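Local coordinates for putative carbohydrate metabolism domain-containing protein (Bacteroides vulgatus, PDB 3S30) that is of unknown function but, as a putative glycoside hydrolase with a galactose-binding-like fold, probably takes part in carbohydrate metabolism and binds a sodium ion, at residues 225-230 / 338-343; 243-248 / 283-288. All coordinates share one frame; numbering follows the deposited sequence.

Interaction 1: 225-230 / 338-343. With NA (sodium ion), chain C.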
ATOM      1  N   TYR A 225      14.206  -1.712  -1.282  1.00 50.60           N
ATOM      2  CA  TYR A 225      13.613  -0.720  -2.180  1.00 50.30           C
ATOM      3  C   TYR A 225      14.632   0.000  -3.091  1.00 52.31           C
ATOM      4  O   TYR A 225      15.849  -0.034  -2.864  1.00 52.39           O
ATOM      5  CB  TYR A 225      12.818   0.322  -1.370  1.00 47.74           C
ATOM      6  CG  TYR A 225      13.659   1.460  -0.838  1.00 46.92           C
ATOM      7  CD1 TYR A 225      14.274   1.379   0.395  1.00 49.68           C
ATOM      8  CD2 TYR A 225      13.834   2.628  -1.580  1.00 49.91           C
ATOM      9  CE1 TYR A 225      15.056   2.425   0.882  1.00 51.22           C
ATOM     10  CE2 TYR A 225      14.601   3.669  -1.106  1.00 49.39           C
ATOM     11  CZ  TYR A 225      15.211   3.567   0.125  1.00 49.33           C
ATOM     12  OH  TYR A 225      15.986   4.605   0.589  1.00 54.53           O
ATOM     13  N   LYS A 226      14.091   0.619  -4.137  1.00 51.26           N
ATOM     14  CA  LYS A 226      14.753   1.654  -4.916  1.00 51.89           C
ATOM     15  C   LYS A 226      13.716   2.765  -5.063  1.00 50.36           C
ATOM     16  O   LYS A 226      12.515   2.487  -5.138  1.00 49.50           O
ATOM     17  CB  LYS A 226      15.147   1.152  -6.314  1.00 55.04           C
ATOM     18  CG  LYS A 226      16.177   0.020  -6.377  1.00 54.64           C
ATOM     19  CD  LYS A 226      16.531  -0.273  -7.829  1.00 55.65           C
ATOM     20  CE  LYS A 226      17.585  -1.356  -7.965  1.00 57.66           C
ATOM     21  NZ  LYS A 226      17.875  -1.743  -9.389  1.00 56.11           N
ATOM     22  N   TYR A 227      14.165   4.018  -5.094  1.00 50.31           N
ATOM     23  CA  TYR A 227      13.254   5.150  -5.212  1.00 48.44           C
ATOM     24  C   TYR A 227      13.880   6.280  -5.977  1.00 50.13           C
ATOM     25  O   TYR A 227      15.052   6.620  -5.775  1.00 52.14           O
ATOM     26  CB  TYR A 227      12.832   5.683  -3.843  1.00 49.32           C
ATOM     27  CG  TYR A 227      11.744   6.763  -3.905  1.00 48.31           C
ATOM     28  CD1 TYR A 227      10.471   6.474  -4.389  1.00 50.08           C
ATOM     29  CD2 TYR A 227      11.999   8.054  -3.490  1.00 48.12           C
ATOM     30  CE1 TYR A 227       9.490   7.451  -4.455  1.00 49.53           C
ATOM     31  CE2 TYR A 227      11.021   9.032  -3.533  1.00 45.10           C
ATOM     32  CZ  TYR A 227       9.768   8.726  -4.005  1.00 49.31           C
ATOM     33  OH  TYR A 227       8.809   9.710  -4.042  1.00 44.99           O
ATOM     34  N   LYS A 228      13.077   6.854  -6.858  1.00 50.42           N
ATOM     35  CA  LYS A 228      13.441   8.026  -7.627  1.00 52.92           C
ATOM     36  C   LYS A 228      12.176   8.911  -7.660  1.00 50.13           C
ATOM     37  O   LYS A 228      11.122   8.475  -8.112  1.00 46.17           O
ATOM     38  CB  LYS A 228      13.911   7.577  -9.016  1.00 56.01           C
ATOM     39  CG  LYS A 228      14.009   8.644 -10.103  1.00 64.52           C
ATOM     40  CD  LYS A 228      15.256   9.482  -9.993  1.00 77.37           C
ATOM     41  CE  LYS A 228      15.562  10.194 -11.312  1.00 81.16           C
ATOM     42  NZ  LYS A 228      16.850  10.942 -11.237  1.00 83.79           N
ATOM     43  N   ALA A 229      12.281  10.120  -7.116  1.00 49.02           N
ATOM     44  CA  ALA A 229      11.220  11.119  -7.209  1.00 49.18           C
ATOM     45  C   ALA A 229      11.000  11.560  -8.672  1.00 49.34           C
ATOM     46  O   ALA A 229      11.933  11.562  -9.461  1.00 48.38           O
ATOM     47  CB  ALA A 229      11.558  12.328  -6.326  1.00 48.97           C
ATOM     48  N   GLY A 230       9.753  11.884  -9.025  1.00 48.97           N
ATOM     49  CA  GLY A 230       9.442  12.477 -10.322  1.00 51.37           C
ATOM     50  C   GLY A 230       9.890  13.940 -10.410  1.00 54.56           C
ATOM     51  O   GLY A 230      10.145  14.586  -9.381  1.00 52.52           O
ATOM     52  N   SER A 338       7.178   9.332  -9.996  1.00 48.95           N
ATOM     53  CA  SER A 338       7.831   8.869  -8.764  1.00 50.33           C
ATOM     54  C   SER A 338       7.713   7.368  -8.712  1.00 49.38           C
ATOM     55  O   SER A 338       6.604   6.830  -8.753  1.00 50.77           O
ATOM     56  CB  SER A 338       7.215   9.485  -7.503  1.00 50.71           C
ATOM     57  OG  SER A 338       7.676  10.810  -7.315  1.00 53.39           O
ATOM     58  N   THR A 339       8.861   6.702  -8.652  1.00 48.92           N
ATOM     59  CA  THR A 339       8.932   5.266  -8.818  1.00 49.10           C
ATOM     60  C   THR A 339       9.526   4.613  -7.574  1.00 49.95           C
ATOM     61  O   THR A 339      10.661   4.885  -7.210  1.00 50.13           O
ATOM     62  CB  THR A 339       9.726   4.899 -10.083  1.00 48.68           C
ATOM     63  OG1 THR A 339       9.133   5.575 -11.204  1.00 48.61           O
ATOM     64  CG2 THR A 339       9.683   3.383 -10.333  1.00 46.57           C
ATOM     65  N   LEU A 340       8.721   3.793  -6.898  1.00 50.38           N
ATOM     66  CA  LEU A 340       9.190   2.988  -5.771  1.00 49.91           C
ATOM     67  C   LEU A 340       9.171   1.541  -6.224  1.00 50.53           C
ATOM     68  O   LEU A 340       8.118   1.027  -6.615  1.00 48.80           O
ATOM     69  CB  LEU A 340       8.293   3.159  -4.546  1.00 48.64           C
ATOM     70  CG  LEU A 340       8.680   2.412  -3.260  1.00 46.94           C
ATOM     71  CD1 LEU A 340      10.006   2.902  -2.663  1.00 40.22           C
ATOM     72  CD2 LEU A 340       7.558   2.557  -2.229  1.00 48.95           C
ATOM     73  N   LEU A 341      10.341   0.906  -6.204  1.00 50.28           N
ATOM     74  CA  LEU A 341      10.438  -0.518  -6.463  1.00 50.68           C
ATOM     75  C   LEU A 341      10.611  -1.210  -5.121  1.00 49.80           C
ATOM     76  O   LEU A 341      11.343  -0.748  -4.276  1.00 49.42           O
ATOM     77  CB  LEU A 341      11.597  -0.841  -7.432  1.00 50.54           C
ATOM     78  CG  LEU A 341      11.559  -0.157  -8.818  1.00 50.74           C
ATOM     79  CD1 LEU A 341      12.719  -0.583  -9.703  1.00 45.97           C
ATOM     80  CD2 LEU A 341      10.241  -0.401  -9.554  1.00 50.02           C
ATOM     81  N   ILE A 342       9.898  -2.309  -4.918  1.00 52.34           N
ATOM     82  CA  ILE A 342      10.016  -3.085  -3.687  1.00 51.74           C
ATOM     83  C   ILE A 342      10.187  -4.543  -4.038  1.00 50.92           C
ATOM     84  O   ILE A 342       9.566  -5.035  -4.963  1.00 50.36           O
ATOM     85  CB  ILE A 342       8.767  -2.944  -2.782  1.00 51.62           C
ATOM     86  CG1 ILE A 342       8.464  -1.465  -2.491  1.00 53.20           C
ATOM     87  CG2 ILE A 342       8.984  -3.700  -1.453  1.00 51.56           C
ATOM     88  CD1 ILE A 342       9.574  -0.759  -1.647  1.00 48.07           C
ATOM     89  N   ASP A 343      11.026  -5.236  -3.285  1.00 52.53           N
ATOM     90  CA  ASP A 343      11.214  -6.663  -3.480  1.00 52.82           C
ATOM     91  C   ASP A 343      11.496  -7.370  -2.155  1.00 54.80           C
ATOM     92  O   ASP A 343      11.907  -6.734  -1.173  1.00 55.43           O
ATOM     93  CB  ASP A 343      12.386  -6.887  -4.427  1.00 53.97           C
ATOM     94  CG  ASP A 343      12.242  -8.147  -5.245  1.00 54.17           C
ATOM     95  OD1 ASP A 343      11.314  -8.951  -4.993  1.00 48.72           O
ATOM     96  OD2 ASP A 343      13.052  -8.323  -6.166  1.00 53.28           O
TER
HETATM   97 NA    NA C 383      10.583 -10.898  -6.295  1.00 47.66          NA

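Interaction 2: 243-248 / 283-288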
ATOM      1  N   LYS A 243      10.697  17.825  -3.811  1.00 61.50           N
ATOM      2  CA  LYS A 243      11.193  16.468  -3.917  1.00 61.49           C
ATOM      3  C   LYS A 243      10.168  15.557  -3.242  1.00 58.54           C
ATOM      4  O   LYS A 243       9.954  15.642  -2.031  1.00 58.33           O
ATOM      5  CB  LYS A 243      12.575  16.368  -3.259  1.00 63.74           C
ATOM      6  CG  LYS A 243      13.414  15.198  -3.733  1.00 72.32           C
ATOM      7  CD  LYS A 243      13.953  15.406  -5.155  1.00 82.96           C
ATOM      8  CE  LYS A 243      15.028  16.498  -5.216  1.00 88.91           C
ATOM      9  NZ  LYS A 243      15.636  16.635  -6.571  1.00 92.40           N
ATOM     10  N   ASP A 244       9.522  14.714  -4.045  1.00 55.81           N
ATOM     11  CA  ASP A 244       8.532  13.764  -3.551  1.00 54.87           C
ATOM     12  C   ASP A 244       9.191  12.743  -2.623  1.00 54.81           C
ATOM     13  O   ASP A 244      10.372  12.391  -2.807  1.00 57.20           O
ATOM     14  CB  ASP A 244       7.875  13.027  -4.728  1.00 55.21           C
ATOM     15  CG  ASP A 244       6.512  12.423  -4.374  1.00 56.49           C
ATOM     16  OD1 ASP A 244       6.038  12.551  -3.211  1.00 48.06           O
ATOM     17  OD2 ASP A 244       5.916  11.811  -5.288  1.00 52.99           O
ATOM     18  N   VAL A 245       8.444  12.293  -1.616  1.00 51.57           N
ATOM     19  CA  VAL A 245       8.906  11.203  -0.762  1.00 52.12           C
ATOM     20  C   VAL A 245       7.861  10.104  -0.755  1.00 50.97           C
ATOM     21  O   VAL A 245       6.675  10.351  -1.003  1.00 50.35           O
ATOM     22  CB  VAL A 245       9.284  11.670   0.697  1.00 55.57           C
ATOM     23  CG1 VAL A 245      10.277  12.869   0.648  1.00 49.75           C
ATOM     24  CG2 VAL A 245       8.031  12.018   1.539  1.00 54.41           C
ATOM     25  N   PHE A 246       8.322   8.884  -0.513  1.00 52.21           N
ATOM     26  CA  PHE A 246       7.468   7.712  -0.524  1.00 51.10           C
ATOM     27  C   PHE A 246       7.130   7.319   0.906  1.00 50.07           C
ATOM     28  O   PHE A 246       7.693   7.862   1.849  1.00 50.74           O
ATOM     29  CB  PHE A 246       8.167   6.556  -1.248  1.00 51.98           C
ATOM     30  CG  PHE A 246       9.353   5.955  -0.498  1.00 54.42           C
ATOM     31  CD1 PHE A 246       9.173   4.895   0.379  1.00 53.54           C
ATOM     32  CD2 PHE A 246      10.643   6.409  -0.727  1.00 51.72           C
ATOM     33  CE1 PHE A 246      10.261   4.315   1.043  1.00 54.42           C
ATOM     34  CE2 PHE A 246      11.733   5.833  -0.072  1.00 53.61           C
ATOM     35  CZ  PHE A 246      11.536   4.787   0.816  1.00 57.41           C
ATOM     36  N   ASN A 247       6.224   6.363   1.070  1.00 48.63           N
ATOM     37  CA  ASN A 247       5.915   5.873   2.410  1.00 49.67           C
ATOM     38  C   ASN A 247       5.870   4.353   2.432  1.00 48.53           C
ATOM     39  O   ASN A 247       5.492   3.720   1.463  1.00 47.13           O
ATOM     40  CB  ASN A 247       4.605   6.483   2.950  1.00 49.03           C
ATOM     41  CG  ASN A 247       4.528   6.461   4.488  1.00 50.05           C
ATOM     42  OD1 ASN A 247       5.420   5.950   5.157  1.00 49.23           O
ATOM     43  ND2 ASN A 247       3.450   6.996   5.038  1.00 43.20           N
ATOM     44  N   ILE A 248       6.316   3.788   3.545  1.00 51.06           N
ATOM     45  CA  ILE A 248       6.162   2.371   3.840  1.00 50.58           C
ATOM     46  C   ILE A 248       5.782   2.285   5.314  1.00 51.56           C
ATOM     47  O   ILE A 248       6.446   2.885   6.174  1.00 52.87           O
ATOM     48  CB  ILE A 248       7.475   1.574   3.602  1.00 51.85           C
ATOM     49  CG1 ILE A 248       7.860   1.577   2.118  1.00 51.10           C
ATOM     50  CG2 ILE A 248       7.350   0.112   4.100  1.00 49.63           C
ATOM     51  CD1 ILE A 248       9.146   0.741   1.822  1.00 46.98           C
ATOM     52  N   THR A 283      11.401   5.727   8.324  1.00 61.20           N
ATOM     53  CA  THR A 283      11.870   7.088   8.556  1.00 64.60           C
ATOM     54  C   THR A 283      12.889   7.505   7.484  1.00 65.98           C
ATOM     55  O   THR A 283      12.758   8.580   6.906  1.00 68.23           O
ATOM     56  CB  THR A 283      12.394   7.271  10.022  1.00 67.94           C
ATOM     57  OG1 THR A 283      13.468   6.363  10.292  1.00 65.72           O
ATOM     58  CG2 THR A 283      11.249   6.997  11.032  1.00 64.83           C
ATOM     59  N   ASP A 284      13.866   6.650   7.182  1.00 66.28           N
ATOM     60  CA  ASP A 284      14.829   6.933   6.114  1.00 67.35           C
ATOM     61  C   ASP A 284      14.177   6.622   4.771  1.00 66.92           C
ATOM     62  O   ASP A 284      13.834   5.463   4.485  1.00 66.65           O
ATOM     63  CB  ASP A 284      16.098   6.106   6.298  1.00 68.98           C
ATOM     64  CG  ASP A 284      17.268   6.631   5.487  1.00 72.78           C
ATOM     65  OD1 ASP A 284      17.045   7.178   4.387  1.00 67.14           O
ATOM     66  OD2 ASP A 284      18.425   6.501   5.963  1.00 76.60           O
ATOM     67  N   THR A 285      14.024   7.655   3.946  1.00 66.85           N
ATOM     68  CA  THR A 285      13.209   7.577   2.727  1.00 64.25           C
ATOM     69  C   THR A 285      13.955   8.092   1.465  1.00 65.62           C
ATOM     70  O   THR A 285      13.314   8.455   0.465  1.00 64.26           O
ATOM     71  CB  THR A 285      11.911   8.376   2.968  1.00 62.20           C
ATOM     72  OG1 THR A 285      10.849   7.849   2.178  1.00 69.48           O
ATOM     73  CG2 THR A 285      12.088   9.851   2.685  1.00 64.48           C
ATOM     74  N   HIS A 286      15.294   8.098   1.517  1.00 59.83           N
ATOM     75  CA  HIS A 286      16.139   8.691   0.463  1.00 60.85           C
ATOM     76  C   HIS A 286      16.033   8.006  -0.906  1.00 58.55           C
ATOM     77  O   HIS A 286      15.708   6.821  -1.007  1.00 55.98           O
ATOM     78  CB  HIS A 286      17.636   8.748   0.898  1.00 61.58           C
ATOM     79  CG  HIS A 286      18.302   7.407   1.011  1.00 57.68           C
ATOM     80  ND1 HIS A 286      18.246   6.641   2.154  1.00 60.40           N
ATOM     81  CD2 HIS A 286      19.055   6.704   0.130  1.00 63.26           C
ATOM     82  CE1 HIS A 286      18.917   5.516   1.969  1.00 57.51           C
ATOM     83  NE2 HIS A 286      19.422   5.531   0.749  1.00 55.95           N
ATOM     84  N   GLU A 287      16.341   8.770  -1.951  1.00 58.62           N
ATOM     85  CA  GLU A 287      16.395   8.248  -3.320  1.00 56.13           C
ATOM     86  C   GLU A 287      17.593   7.348  -3.523  1.00 55.07           C
ATOM     87  O   GLU A 287      18.678   7.602  -2.987  1.00 55.31           O
ATOM     88  CB  GLU A 287      16.495   9.391  -4.341  1.00 57.41           C
ATOM     89  CG  GLU A 287      15.313  10.329  -4.351  1.00 58.27           C
ATOM     90  CD  GLU A 287      15.380  11.312  -5.492  1.00 60.44           C
ATOM     91  OE1 GLU A 287      16.197  12.258  -5.434  1.00 71.16           O
ATOM     92  OE2 GLU A 287      14.618  11.136  -6.458  1.00 59.36           O
ATOM     93  N   THR A 288      17.408   6.314  -4.337  1.00 54.66           N
ATOM     94  CA  THR A 288      18.518   5.424  -4.685  1.00 54.48           C
ATOM     95  C   THR A 288      18.153   4.481  -5.827  1.00 53.35           C
ATOM     96  O   THR A 288      17.006   4.041  -5.953  1.00 56.33           O
ATOM     97  CB  THR A 288      18.999   4.599  -3.455  1.00 53.90           C
ATOM     98  OG1 THR A 288      19.979   3.646  -3.868  1.00 55.05           O
ATOM     99  CG2 THR A 288      17.846   3.856  -2.802  1.00 51.85           C
TER

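Interaction 1: 225-230 / 338-343
Tyr-227 and Leu-340 form a non-hydrogen-bonded antiparallel pair, with CD1 of the tyrosine 4.0 Å from CB of the leucine and the leucine CA at the ring edge, in plane. CG of Tyr-227 stands anti to its backbone N (chi1 -173°), and the ring runs on until OH nears Ser-338 and donates a hydrogen bond to Ala-325 O. An alanine in place of Tyr-227 would probably open a gap beside Leu-340 and leave Ala-325 O without this partner. On the same buried face Tyr-225 CB packs 3.4 Å from Ile-342 CD1, and its ring meets Leu-340 CD1, those two side chains crossing at about a right angle. The axes of strands 225-228 and 339-343 approach to 4.7 Å at 176°, making them antiparallel neighbours in keeping with the beta-rich galactose-binding-like fold; strands 291-297 and 166-173 flank them. Two pairs of backbone bonds hold the register: Leu-341 N to Lys-226 O (2.9 Å) and Thr-339 N to Lys-228 O (2.9 Å) each have a return bond. Beyond the strand end, Gly-230 N donates to Ser-338 OG at 2.9 Å. The face of Lys-226, Lys-228, Thr-339 and Leu-341 is looser and partly open to solvent: CB of Lys-226 lies 4.2 Å from CB of Leu-341, Lys-226 makes a cation-pi contact with Trp-291, and Lys-228 leads its amine away. Asp-343 OD1 binds sodium (2.5 Å), with Asn-105, Glu-107 and Asn-165.

Interaction 2: 243-248 / 283-288
With chi1 of 70°, Phe-246 holds CG between its backbone N and carbonyl carbon, while Thr-285 places OG1 anti to its own N (chi1 -152°); the hydroxyl thereby lies over one face of the phenyl ring. OG1 is 3.1 Å above the ring plane, offset toward the rim, and its closest ring atom is CE2. The same hydroxyl donates a weak hydrogen bond to Phe-246 O, 3.2 Å from OG1, so one polar atom touches both the backbone and the ring of one residue. The two side chains slide past each other in opposite directions. Thr-285 CG2 turns to Val-245, whose CB it meets at 3.9 Å, those side chains crossing at about a right angle. Segment 243-248 leads into strand 247-254, whereas 283-288 belongs to the connection between strands 276-281 and 291-297; the contact thus lays a loop across the approach to a strand of the beta-rich domain. Beneath the loop, the Phe-246 ring meets the rings of Tyr-225 and Tyr-227. Within 283-288, His-286 ND1 donates to Asp-284 OD1 at 2.6 Å, nearly straight and in the imidazole plane but from above the carboxylate plane. Toward solvent the contact thins: Lys-243 NZ and Glu-287 OE1 stay 4.6 Å apart, beyond a salt bridge, and Glu-287 OE2 accepts a hydrogen bond from Ala-229 N.

How the interactions relate
Interaction 1 is a strand pairing, partly buried and burying 447 Å² between its segments; interaction 2 is a surface contact of 249 Å² between two loops, one of which leads into strand 247-254. The first relies on paired backbone bonds and apolar side chains, the second on one threonine and a weak bond. Their centres lie about 8 Å apart, and segment 225-230 meets both segments of interaction 2. Tyr-225 OH probably hydrogen-bonds His-286 O (2.7 Å), while Tyr-227 CG packs 3.4 Å from Phe-246 CD2. Thus the buried face with Tyr-225, Tyr-227, Leu-340 and Ile-342 continues under interaction 2; of the two contacts, only interaction 1 contributes a sodium ligand, Asp-343.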